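Local coordinates for phosphatidylinositol 4,5-bisphosphate-binding protein SLM1 (Saccharomyces cerevisiae, PDB 4A6F), which binds phosphatidylinositol 4,5-bisphosphate and, together with SLM2, acts as an effector of TORC2 and calcineurin signalling, here represented by its PH domain, at residues G10-R15 against G25-T30; C57-H62 against S108-L113; D77-L82 against V97-S102. All coordinates share one frame; numbering follows the deposited sequence.

Interaction 1: residues G10-R15 against G25-T30. With SEP (phosphoserine), chain E; PO4 (phosphate ion), chain F.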
loop_
_atom_site.group_PDB
_atom_site.type_symbol
_atom_site.label_atom_id
_atom_site.label_comp_id
_atom_site.label_asym_id
_atom_site.label_seq_id
_atom_site.Cartn_x
_atom_site.Cartn_y
_atom_site.Cartn_z
ATOM N N GLY A 10 -16.065 -4.826 -1.853
ATOM C CA GLY A 10 -17.406 -5.269 -1.543
ATOM C C GLY A 10 -18.421 -4.248 -1.986
ATOM O O GLY A 10 -18.063 -3.136 -2.380
ATOM N N PHE A 11 -19.692 -4.630 -1.930
ATOM C CA PHE A 11 -20.759 -3.720 -2.323
ATOM C C PHE A 11 -21.062 -2.745 -1.189
ATOM O O PHE A 11 -21.100 -3.136 -0.024
ATOM C CB PHE A 11 -22.011 -4.511 -2.716
ATOM C CG PHE A 11 -21.856 -5.279 -4.000
ATOM C CD1 PHE A 11 -22.146 -4.678 -5.207
ATOM C CD2 PHE A 11 -21.416 -6.594 -4.000
ATOM C CE1 PHE A 11 -22.006 -5.376 -6.412
ATOM C CE2 PHE A 11 -21.269 -7.292 -5.197
ATOM C CZ PHE A 11 -21.566 -6.677 -6.401
ATOM N N LEU A 12 -21.253 -1.474 -1.544
ATOM C CA LEU A 12 -21.694 -0.442 -0.595
ATOM C C LEU A 12 -22.748 0.411 -1.276
ATOM O O LEU A 12 -22.716 0.563 -2.480
ATOM C CB LEU A 12 -20.529 0.479 -0.227
ATOM C CG LEU A 12 -19.492 -0.049 0.766
ATOM C CD1 LEU A 12 -18.349 0.952 0.908
ATOM C CD2 LEU A 12 -20.160 -0.341 2.086
ATOM N N GLU A 13 -23.672 0.972 -0.501
ATOM C CA GLU A 13 -24.604 1.956 -1.067
ATOM C C GLU A 13 -24.108 3.351 -0.710
ATOM O O GLU A 13 -23.666 3.590 0.407
ATOM C CB GLU A 13 -26.017 1.747 -0.531
ATOM C CG GLU A 13 -26.635 0.422 -0.940
ATOM C CD GLU A 13 -27.998 0.213 -0.336
ATOM O OE1 GLU A 13 -28.944 0.904 -0.769
ATOM O OE2 GLU A 13 -28.115 -0.637 0.576
ATOM N N ARG A 14 -24.155 4.272 -1.662
ATOM C CA ARG A 14 -23.739 5.639 -1.375
ATOM C C ARG A 14 -24.910 6.589 -1.556
ATOM O O ARG A 14 -25.627 6.496 -2.546
ATOM C CB ARG A 14 -22.595 6.062 -2.302
ATOM C CG ARG A 14 -22.027 7.420 -1.922
ATOM C CD ARG A 14 -20.744 7.736 -2.659
ATOM N NE ARG A 14 -20.986 8.601 -3.810
ATOM C CZ ARG A 14 -21.020 8.179 -5.068
ATOM N NH1 ARG A 14 -20.818 6.900 -5.346
ATOM N NH2 ARG A 14 -21.248 9.041 -6.047
ATOM N N ARG A 15 -25.086 7.520 -0.622
ATOM C CA ARG A 15 -26.207 8.458 -0.693
ATOM C C ARG A 15 -25.913 9.659 -1.584
ATOM O O ARG A 15 -24.819 10.214 -1.541
ATOM C CB ARG A 15 -26.548 8.952 0.717
ATOM C CG ARG A 15 -27.810 9.799 0.815
ATOM C CD ARG A 15 -29.079 8.955 0.734
ATOM N NE ARG A 15 -30.281 9.781 0.861
ATOM C CZ ARG A 15 -31.528 9.314 0.840
ATOM N NH1 ARG A 15 -31.759 8.017 0.689
ATOM N NH2 ARG A 15 -32.550 10.151 0.961
ATOM N N GLY A 25 -22.832 0.282 -5.426
ATOM C CA GLY A 25 -21.686 0.146 -6.299
ATOM C C GLY A 25 -20.755 -0.888 -5.701
ATOM O O GLY A 25 -20.938 -1.313 -4.557
ATOM N N TYR A 26 -19.762 -1.310 -6.480
ATOM C CA TYR A 26 -18.781 -2.257 -5.981
ATOM C C TYR A 26 -17.512 -1.488 -5.670
ATOM O O TYR A 26 -16.908 -0.941 -6.561
ATOM C CB TYR A 26 -18.495 -3.364 -7.004
ATOM C CG TYR A 26 -17.610 -4.455 -6.435
ATOM C CD1 TYR A 26 -18.133 -5.420 -5.575
ATOM C CD2 TYR A 26 -16.255 -4.513 -6.742
ATOM C CE1 TYR A 26 -17.335 -6.407 -5.028
ATOM C CE2 TYR A 26 -15.448 -5.515 -6.208
ATOM C CZ TYR A 26 -15.996 -6.457 -5.355
ATOM O OH TYR A 26 -15.213 -7.457 -4.811
ATOM N N TYR A 27 -17.128 -1.438 -4.396
ATOM C CA TYR A 27 -16.003 -0.610 -3.975
ATOM C C TYR A 27 -14.738 -1.419 -3.755
ATOM O O TYR A 27 -14.782 -2.547 -3.241
ATOM C CB TYR A 27 -16.375 0.182 -2.707
ATOM C CG TYR A 27 -17.367 1.277 -3.017
ATOM C CD1 TYR A 27 -18.727 0.989 -3.186
ATOM C CD2 TYR A 27 -16.943 2.584 -3.212
ATOM C CE1 TYR A 27 -19.630 1.987 -3.517
ATOM C CE2 TYR A 27 -17.846 3.592 -3.527
ATOM C CZ TYR A 27 -19.182 3.289 -3.678
ATOM O OH TYR A 27 -20.067 4.292 -4.010
ATOM N N VAL A 28 -13.612 -0.827 -4.142
ATOM C CA VAL A 28 -12.316 -1.443 -3.959
ATOM C C VAL A 28 -11.422 -0.445 -3.259
ATOM O O VAL A 28 -11.197 0.661 -3.751
ATOM C CB VAL A 28 -11.669 -1.835 -5.306
ATOM C CG1 VAL A 28 -10.300 -2.415 -5.074
ATOM C CG2 VAL A 28 -12.574 -2.836 -6.050
ATOM N N LEU A 29 -10.922 -0.850 -2.103
ATOM C CA LEU A 29 -10.013 -0.026 -1.318
ATOM C C LEU A 29 -8.557 -0.420 -1.577
ATOM O O LEU A 29 -8.180 -1.572 -1.396
ATOM C CB LEU A 29 -10.343 -0.192 0.167
ATOM C CG LEU A 29 -9.494 0.592 1.164
ATOM C CD1 LEU A 29 -9.626 2.112 0.959
ATOM C CD2 LEU A 29 -9.912 0.211 2.577
ATOM N N THR A 30 -7.738 0.542 -1.996
ATOM C CA THR A 30 -6.299 0.315 -2.159
ATOM C C THR A 30 -5.575 1.234 -1.179
ATOM O O THR A 30 -6.216 1.989 -0.469
ATOM C CB THR A 30 -5.827 0.633 -3.587
ATOM O OG1 THR A 30 -5.908 2.047 -3.792
ATOM C CG2 THR A 30 -6.682 -0.086 -4.595
HETATM N N SEP E . -32.753 7.646 5.771
HETATM C CA SEP E . -31.352 7.725 5.130
HETATM C CB SEP E . -31.289 7.012 3.790
HETATM O OG SEP E . -31.191 5.634 4.023
HETATM C C SEP E . -30.711 9.060 5.031
HETATM O O SEP E . -31.051 10.023 5.763
HETATM O OXT SEP E . -29.578 9.241 4.160
HETATM P P SEP E . -32.134 5.059 5.080
HETATM O O1P SEP E . -32.119 5.734 6.496
HETATM O O2P SEP E . -33.573 5.138 4.610
HETATM O O3P SEP E . -31.655 3.865 5.297
HETATM P P PO4 F . -4.102 2.656 -6.592
HETATM O O1 PO4 F . -4.281 1.661 -7.690
HETATM O O2 PO4 F . -3.427 3.925 -7.058
HETATM O O3 PO4 F . -5.497 2.996 -6.162
HETATM O O4 PO4 F . -3.323 2.099 -5.422
#
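Strands 8-16 and 21-29 form the first beta hairpin of the PH domain, and residues 10-12 pair with 25-27 near the open end of that hairpin. Gly10 and Tyr27 make one antiparallel hydrogen-bonded pair: Tyr27 N reaches Gly10 O at 2.8 Å, and Gly10 N returns a bond to Tyr27 O. Leu12 and Gly25 make the other, with Gly25 N 3.0 Å from Leu12 O. Between them Phe11 and Tyr26 form a non-hydrogen-bonded pair, where the CA of Phe11 also approaches Gly25 O at 3.3 Å in a CA-H...O contact. The Phe11 and Tyr26 rings stack edge-to-face: CD1 of Tyr26 stands over the centre of the Phe11 ring, 3.7 Å from Phe11 CE2, with the planes 71° apart. The backbone of Gly10 lies over a face of the Tyr26 ring, its CA 3.7 Å from Tyr26 CE1, and Tyr26 OH is hydrogen-bonded to Ser9 OG.

On the other face of the sheet, Tyr27 lies across Leu12, whose CB is 3.5 Å from Tyr27 CD1. With CG anti to the carbonyl carbon (chi1 -71°), the Tyr27 ring extends past Leu12 to Arg14. There Arg14 NH1 donates to Tyr27 OH at 3.0 Å, the oxygen lying in the guanidinium plane while that plane stands 79° from the phenol ring. The same NH1 forms a salt bridge with Glu36, and having both a phenol oxygen and a carboxylate as partners probably helps orient the guanidinium. Thr30 OG1 donates a hydrogen bond to O3 of a phosphate ion (2.6 Å), probably from the crystallisation liquor. An antiparallel hairpin whose Leu12 and Tyr27 pack on Trp109 of the C-terminal helix fits the PH fold, in which the first strands form part of the barrel.

Interaction 2: residues C57-H62 against S108-L113. With SEP (phosphoserine), chain D.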
loop_
_atom_site.group_PDB
_atom_site.type_symbol
_atom_site.label_atom_id
_atom_site.label_comp_id
_atom_site.label_asym_id
_atom_site.label_seq_id
_atom_site.Cartn_x
_atom_site.Cartn_y
_atom_site.Cartn_z
ATOM N N CYS A 57 -9.160 12.363 2.610
ATOM C CA CYS A 57 -10.412 11.902 3.211
ATOM C C CYS A 57 -10.185 11.483 4.646
ATOM O O CYS A 57 -9.083 11.092 5.018
ATOM C CB CYS A 57 -10.984 10.706 2.445
ATOM S SG CYS A 57 -11.573 11.081 0.796
ATOM N N THR A 58 -11.242 11.557 5.445
ATOM C CA THR A 58 -11.237 11.012 6.791
ATOM C C THR A 58 -12.584 10.353 7.011
ATOM O O THR A 58 -13.574 10.736 6.386
ATOM C CB THR A 58 -11.028 12.110 7.852
ATOM O OG1 THR A 58 -11.983 13.158 7.652
ATOM C CG2 THR A 58 -9.635 12.693 7.737
ATOM N N VAL A 59 -12.634 9.350 7.879
ATOM C CA VAL A 59 -13.921 8.787 8.235
ATOM C C VAL A 59 -14.254 9.357 9.589
ATOM O O VAL A 59 -13.435 9.318 10.508
ATOM C CB VAL A 59 -13.927 7.246 8.241
ATOM C CG1 VAL A 59 -13.970 6.719 6.805
ATOM C CG2 VAL A 59 -12.705 6.702 8.980
ATOM N N THR A 60 -15.447 9.918 9.712
ATOM C CA THR A 60 -15.744 10.697 10.902
ATOM C C THR A 60 -16.703 9.985 11.849
ATOM O O THR A 60 -16.302 9.564 12.934
ATOM C CB THR A 60 -16.242 12.101 10.534
ATOM O OG1 THR A 60 -17.404 11.984 9.709
ATOM C CG2 THR A 60 -15.155 12.860 9.773
ATOM N N GLU A 61 -17.961 9.843 11.452
ATOM C CA GLU A 61 -18.917 9.173 12.319
ATOM C C GLU A 61 -19.497 7.926 11.675
ATOM O O GLU A 61 -19.387 7.719 10.463
ATOM C CB GLU A 61 -20.031 10.133 12.751
ATOM C CG GLU A 61 -20.645 10.897 11.616
ATOM C CD GLU A 61 -21.752 11.832 12.057
ATOM O OE1 GLU A 61 -22.465 11.518 13.036
ATOM O OE2 GLU A 61 -21.910 12.888 11.411
ATOM N N HIS A 62 -20.108 7.090 12.503
ATOM C CA HIS A 62 -20.775 5.903 12.014
ATOM C C HIS A 62 -21.945 5.580 12.926
ATOM O O HIS A 62 -22.049 6.097 14.053
ATOM C CB HIS A 62 -19.808 4.713 11.914
ATOM C CG HIS A 62 -19.214 4.300 13.229
ATOM N ND1 HIS A 62 -19.961 3.731 14.239
ATOM C CD2 HIS A 62 -17.940 4.350 13.687
ATOM C CE1 HIS A 62 -19.178 3.465 15.271
ATOM N NE2 HIS A 62 -17.945 3.827 14.961
ATOM N N SER A 108 -15.978 -2.919 9.477
ATOM C CA SER A 108 -14.798 -3.331 8.716
ATOM C C SER A 108 -14.374 -2.243 7.729
ATOM O O SER A 108 -13.193 -1.902 7.623
ATOM C CB SER A 108 -15.056 -4.658 7.991
ATOM O OG SER A 108 -13.894 -5.117 7.317
ATOM N N TRP A 109 -15.332 -1.691 6.989
ATOM C CA TRP A 109 -15.002 -0.601 6.086
ATOM C C TRP A 109 -14.429 0.581 6.876
ATOM O O TRP A 109 -13.409 1.164 6.504
ATOM C CB TRP A 109 -16.242 -0.152 5.316
ATOM C CG TRP A 109 -16.536 -1.034 4.136
ATOM C CD1 TRP A 109 -17.500 -2.002 4.052
ATOM C CD2 TRP A 109 -15.841 -1.050 2.891
ATOM N NE1 TRP A 109 -17.453 -2.611 2.819
ATOM C CE2 TRP A 109 -16.443 -2.044 2.086
ATOM C CE3 TRP A 109 -14.780 -0.311 2.364
ATOM C CZ2 TRP A 109 -16.007 -2.327 0.792
ATOM C CZ3 TRP A 109 -14.336 -0.603 1.072
ATOM C CH2 TRP A 109 -14.962 -1.591 0.298
ATOM N N PHE A 110 -15.127 0.945 7.941
ATOM C CA PHE A 110 -14.779 2.121 8.713
ATOM C C PHE A 110 -13.352 1.981 9.222
ATOM O O PHE A 110 -12.524 2.864 9.020
ATOM C CB PHE A 110 -15.732 2.284 9.894
ATOM C CG PHE A 110 -15.518 3.548 10.654
ATOM C CD1 PHE A 110 -14.629 3.591 11.716
ATOM C CD2 PHE A 110 -16.195 4.701 10.298
ATOM C CE1 PHE A 110 -14.432 4.770 12.415
ATOM C CE2 PHE A 110 -15.999 5.875 10.985
ATOM C CZ PHE A 110 -15.112 5.913 12.039
ATOM N N ASP A 111 -13.063 0.849 9.846
ATOM C CA ASP A 111 -11.734 0.639 10.446
ATOM C C ASP A 111 -10.617 0.544 9.401
ATOM O O ASP A 111 -9.512 1.061 9.589
ATOM C CB ASP A 111 -11.744 -0.608 11.312
ATOM C CG ASP A 111 -12.452 -0.401 12.634
ATOM O OD1 ASP A 111 -12.573 0.758 13.084
ATOM O OD2 ASP A 111 -12.885 -1.410 13.219
ATOM N N ASN A 112 -10.886 -0.133 8.293
ATOM C CA ASN A 112 -9.899 -0.186 7.231
ATOM C C ASN A 112 -9.603 1.177 6.597
ATOM O O ASN A 112 -8.458 1.476 6.240
ATOM C CB ASN A 112 -10.292 -1.234 6.195
ATOM C CG ASN A 112 -9.850 -2.630 6.608
ATOM O OD1 ASN A 112 -8.667 -2.951 6.553
ATOM N ND2 ASN A 112 -10.795 -3.453 7.046
ATOM N N LEU A 113 -10.637 2.000 6.459
ATOM C CA LEU A 113 -10.461 3.346 5.938
ATOM C C LEU A 113 -9.696 4.206 6.927
ATOM O O LEU A 113 -8.827 4.980 6.538
ATOM C CB LEU A 113 -11.820 3.989 5.629
ATOM C CG LEU A 113 -12.410 3.536 4.290
ATOM C CD1 LEU A 113 -13.914 3.818 4.226
ATOM C CD2 LEU A 113 -11.676 4.235 3.154
HETATM N N SEP D . -9.158 -5.320 10.800
HETATM C CA SEP D . -8.863 -4.816 12.230
HETATM C CB SEP D . -8.852 -3.300 12.316
HETATM O OG SEP D . -7.627 -2.835 11.816
HETATM C C SEP D . -9.664 -5.387 13.342
HETATM O O SEP D . -10.258 -6.490 13.244
HETATM O OXT SEP D . -9.669 -4.731 14.623
HETATM P P SEP D . -7.150 -3.467 10.510
HETATM O O1P SEP D . -7.064 -5.035 10.460
HETATM O O2P SEP D . -8.060 -3.074 9.362
HETATM O O3P SEP D . -5.905 -3.084 10.425
#
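Aromatic packing dominates where Phe110 of the helix meets His62 of strand 57-62. The two rings form a T-shaped pair with centroids 4.7 Å apart and planes at 82°. His62 presents its CD2 edge over the centre of the Phe110 face, with CD2 lying 3.6 Å from Phe110 CZ. Two torsions produce this meeting. Phe110 holds CG anti to its own N (chi1 -174°), which sends the ring out from the helix to the strand, whereas His62 has CG between its N and carbonyl carbon (chi1 62°), which turns the CD2 edge onto the Phe110 face.

Aliphatic contacts occupy the opposite face of the same phenyl ring. Val59 CG2 sits above it, 4.0 Å from the centroid of the Phe110 ring, in a CH-pi contact displaced toward the rim. Val59 CB adds a contact of 3.7 Å to Phe110 CE2. The valine's other branch turns to the next helical turn, where CG1 meets Leu113 CB at 3.7 Å. The two methyls of one residue therefore address successive inward-facing positions of the helix, and Phe110 is held between Val59 and His62.

Polar atoms contribute little across this interface, and no hydrogen bond joins the two segments. Thr60 O lies at the edge of the Phe110 ring, 3.9 Å from CZ of Phe110. Helical periodicity places Phe110 and Leu113, three residues apart, on the strand-facing side.

Leu113 also packs on Leu29 and Leu54, which extends the apolar contact into the interior, while Met106 and Met107 also touch His62. Packing of a C-terminal amphipathic helix against the strands is characteristic of the PH-domain fold, in which that helix caps one end of the beta barrel.

Interaction 3: residues D77-L82 against V97-S102. With SEP (phosphoserine), chain E.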
loop_
_atom_site.group_PDB
_atom_site.type_symbol
_atom_site.label_atom_id
_atom_site.label_comp_id
_atom_site.label_asym_id
_atom_site.label_seq_id
_atom_site.Cartn_x
_atom_site.Cartn_y
_atom_site.Cartn_z
ATOM N N ASP A 77 -28.393 0.572 10.929
ATOM C CA ASP A 77 -27.277 0.914 11.801
ATOM C C ASP A 77 -25.970 0.546 11.102
ATOM O O ASP A 77 -25.005 0.127 11.742
ATOM C CB ASP A 77 -27.378 0.148 13.130
ATOM C CG ASP A 77 -27.349 -1.360 12.935
ATOM O OD1 ASP A 77 -27.594 -1.823 11.802
ATOM O OD2 ASP A 77 -27.084 -2.086 13.916
ATOM N N ALA A 78 -25.945 0.697 9.777
ATOM C CA ALA A 78 -24.814 0.246 8.982
ATOM C C ALA A 78 -24.220 1.382 8.141
ATOM O O ALA A 78 -23.700 1.142 7.046
ATOM C CB ALA A 78 -25.232 -0.908 8.076
ATOM N N LYS A 79 -24.284 2.607 8.654
ATOM C CA LYS A 79 -23.828 3.774 7.897
ATOM C C LYS A 79 -22.550 4.379 8.462
ATOM O O LYS A 79 -22.258 4.275 9.655
ATOM C CB LYS A 79 -24.886 4.873 7.909
ATOM C CG LYS A 79 -26.190 4.554 7.238
ATOM C CD LYS A 79 -27.114 5.749 7.472
ATOM C CE LYS A 79 -28.504 5.546 6.938
ATOM N NZ LYS A 79 -29.374 6.654 7.445
ATOM N N PHE A 80 -21.803 5.044 7.592
ATOM C CA PHE A 80 -20.648 5.825 8.025
ATOM C C PHE A 80 -20.472 7.030 7.114
ATOM O O PHE A 80 -20.982 7.054 5.988
ATOM C CB PHE A 80 -19.365 4.977 8.106
ATOM C CG PHE A 80 -18.830 4.517 6.767
ATOM C CD1 PHE A 80 -19.243 3.312 6.211
ATOM C CD2 PHE A 80 -17.875 5.263 6.091
ATOM C CE1 PHE A 80 -18.738 2.869 4.990
ATOM C CE2 PHE A 80 -17.368 4.827 4.872
ATOM C CZ PHE A 80 -17.802 3.628 4.320
ATOM N N VAL A 81 -19.774 8.035 7.625
ATOM C CA VAL A 81 -19.507 9.262 6.882
ATOM C C VAL A 81 -18.047 9.343 6.476
ATOM O O VAL A 81 -17.137 9.130 7.299
ATOM C CB VAL A 81 -19.849 10.525 7.711
ATOM C CG1 VAL A 81 -19.593 11.772 6.893
ATOM C CG2 VAL A 81 -21.297 10.487 8.178
ATOM N N LEU A 82 -17.833 9.648 5.201
ATOM C CA LEU A 82 -16.501 9.887 4.666
ATOM C C LEU A 82 -16.417 11.366 4.321
ATOM O O LEU A 82 -17.213 11.882 3.532
ATOM C CB LEU A 82 -16.254 9.005 3.431
ATOM C CG LEU A 82 -14.871 9.094 2.779
ATOM C CD1 LEU A 82 -13.792 8.606 3.728
ATOM C CD2 LEU A 82 -14.840 8.286 1.482
ATOM N N VAL A 97 -22.237 9.933 2.673
ATOM C CA VAL A 97 -22.769 8.874 3.533
ATOM C C VAL A 97 -22.835 7.522 2.809
ATOM O O VAL A 97 -23.409 7.396 1.716
ATOM C CB VAL A 97 -24.150 9.222 4.084
ATOM C CG1 VAL A 97 -24.662 8.077 4.970
ATOM C CG2 VAL A 97 -24.074 10.522 4.877
ATOM N N PHE A 98 -22.227 6.515 3.428
ATOM C CA PHE A 98 -22.241 5.168 2.886
ATOM C C PHE A 98 -23.071 4.256 3.777
ATOM O O PHE A 98 -23.174 4.474 4.987
ATOM C CB PHE A 98 -20.822 4.611 2.799
ATOM C CG PHE A 98 -19.994 5.236 1.729
ATOM C CD1 PHE A 98 -19.270 6.378 1.979
ATOM C CD2 PHE A 98 -19.961 4.688 0.449
ATOM C CE1 PHE A 98 -18.504 6.971 0.987
ATOM C CE2 PHE A 98 -19.197 5.271 -0.545
ATOM C CZ PHE A 98 -18.467 6.414 -0.278
ATOM N N LYS A 99 -23.652 3.233 3.170
ATOM C CA LYS A 99 -24.426 2.235 3.893
ATOM C C LYS A 99 -23.987 0.832 3.486
ATOM O O LYS A 99 -24.003 0.483 2.302
ATOM C CB LYS A 99 -25.917 2.421 3.605
ATOM C CG LYS A 99 -26.809 1.476 4.388
ATOM C CD LYS A 99 -28.245 1.981 4.427
ATOM C CE LYS A 99 -28.921 1.908 3.080
ATOM N NZ LYS A 99 -30.334 2.395 3.196
ATOM N N ALA A 100 -23.609 0.030 4.474
ATOM C CA ALA A 100 -23.150 -1.323 4.234
ATOM C C ALA A 100 -24.315 -2.260 4.536
ATOM O O ALA A 100 -25.398 -1.798 4.901
ATOM C CB ALA A 100 -21.946 -1.647 5.119
ATOM N N ASP A 101 -24.092 -3.564 4.370
ATOM C CA ASP A 101 -25.130 -4.579 4.590
ATOM C C ASP A 101 -25.480 -4.796 6.066
ATOM O O ASP A 101 -26.587 -5.239 6.398
ATOM C CB ASP A 101 -24.693 -5.915 3.982
ATOM C CG ASP A 101 -24.325 -5.797 2.513
ATOM O OD1 ASP A 101 -24.608 -4.738 1.912
ATOM O OD2 ASP A 101 -23.749 -6.759 1.957
ATOM N N SER A 102 -24.530 -4.512 6.950
ATOM C CA SER A 102 -24.731 -4.700 8.380
ATOM C C SER A 102 -23.797 -3.794 9.178
ATOM O O SER A 102 -22.867 -3.219 8.615
ATOM C CB SER A 102 -24.472 -6.163 8.752
ATOM O OG SER A 102 -23.148 -6.546 8.408
HETATM N N SEP E . -32.753 7.646 5.771
HETATM C CA SEP E . -31.352 7.725 5.130
HETATM C CB SEP E . -31.289 7.012 3.790
HETATM O OG SEP E . -31.191 5.634 4.023
HETATM C C SEP E . -30.711 9.060 5.031
HETATM O O SEP E . -31.051 10.023 5.763
HETATM O OXT SEP E . -29.578 9.241 4.160
HETATM P P SEP E . -32.134 5.059 5.080
HETATM O O1P SEP E . -32.119 5.734 6.496
HETATM O O2P SEP E . -33.573 5.138 4.610
HETATM O O3P SEP E . -31.655 3.865 5.297
#
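Phe80 and Phe98, a hydrogen-bonded antiparallel pair, lay their rings almost parallel, with planes at 13°, yet slid so far apart that they barely overlap. What covers Phe80 is instead the CB of Phe98, 3.5 Å from Phe80 CE1 and set toward the rim of that face in a CH-pi contact. Phe80 reaches this place because its CG stands between N and the carbonyl carbon (chi1 69°), folding the ring in under its neighbour. The Phe98 ring runs on to Leu82, whose CB meets its edge, 3.9 Å from Phe98 CE1. Backbone bonds fix the pair, Phe98 N to Phe80 O at 2.9 Å being close to straight, and Ala100 N to Ala78 O extends the pairing.

Lys79 and Lys99 project from the opposite face. Both grip one phosphoserine: the extended Lys79 chain brings NZ to its O1P at 3.0 Å, and the Lys99 chain, bent at chi3 (69°), brings NZ to its O3P at 2.9 Å. The contact thus separates an apolar face, on which Phe80 packs against Met106, Phe110 and Leu113 of the C-terminal helix, from the face carrying Lys79 and Lys99, whose hold on a phosphomonoester is consistent with a phosphate-binding surface.

From the N terminus, interaction 1 closes first, folding strand 21-29 back on strand 8-16 across a short turn. Interaction 2 opens next and closes last, bringing strand 57-62 to helix 103-115 over 45 intervening residues. Interaction 3 lies wholly within that span, as the hairpin of strands 79-84 and 95-99. One antiparallel sheet connects all three: strand 8-16 pairs with strand 95-99 through Glu13-Lys99 and Arg15-Val97, and strand 79-84 pairs with strand 57-62 through Val81. Helix 103-115 then packs on both hairpins, Trp109 CZ2 meeting Gly10 N in the first. Contacts of Phe98 with Arg14 and Tyr27 further unite 10-15/25-30 with 77-82/97-102.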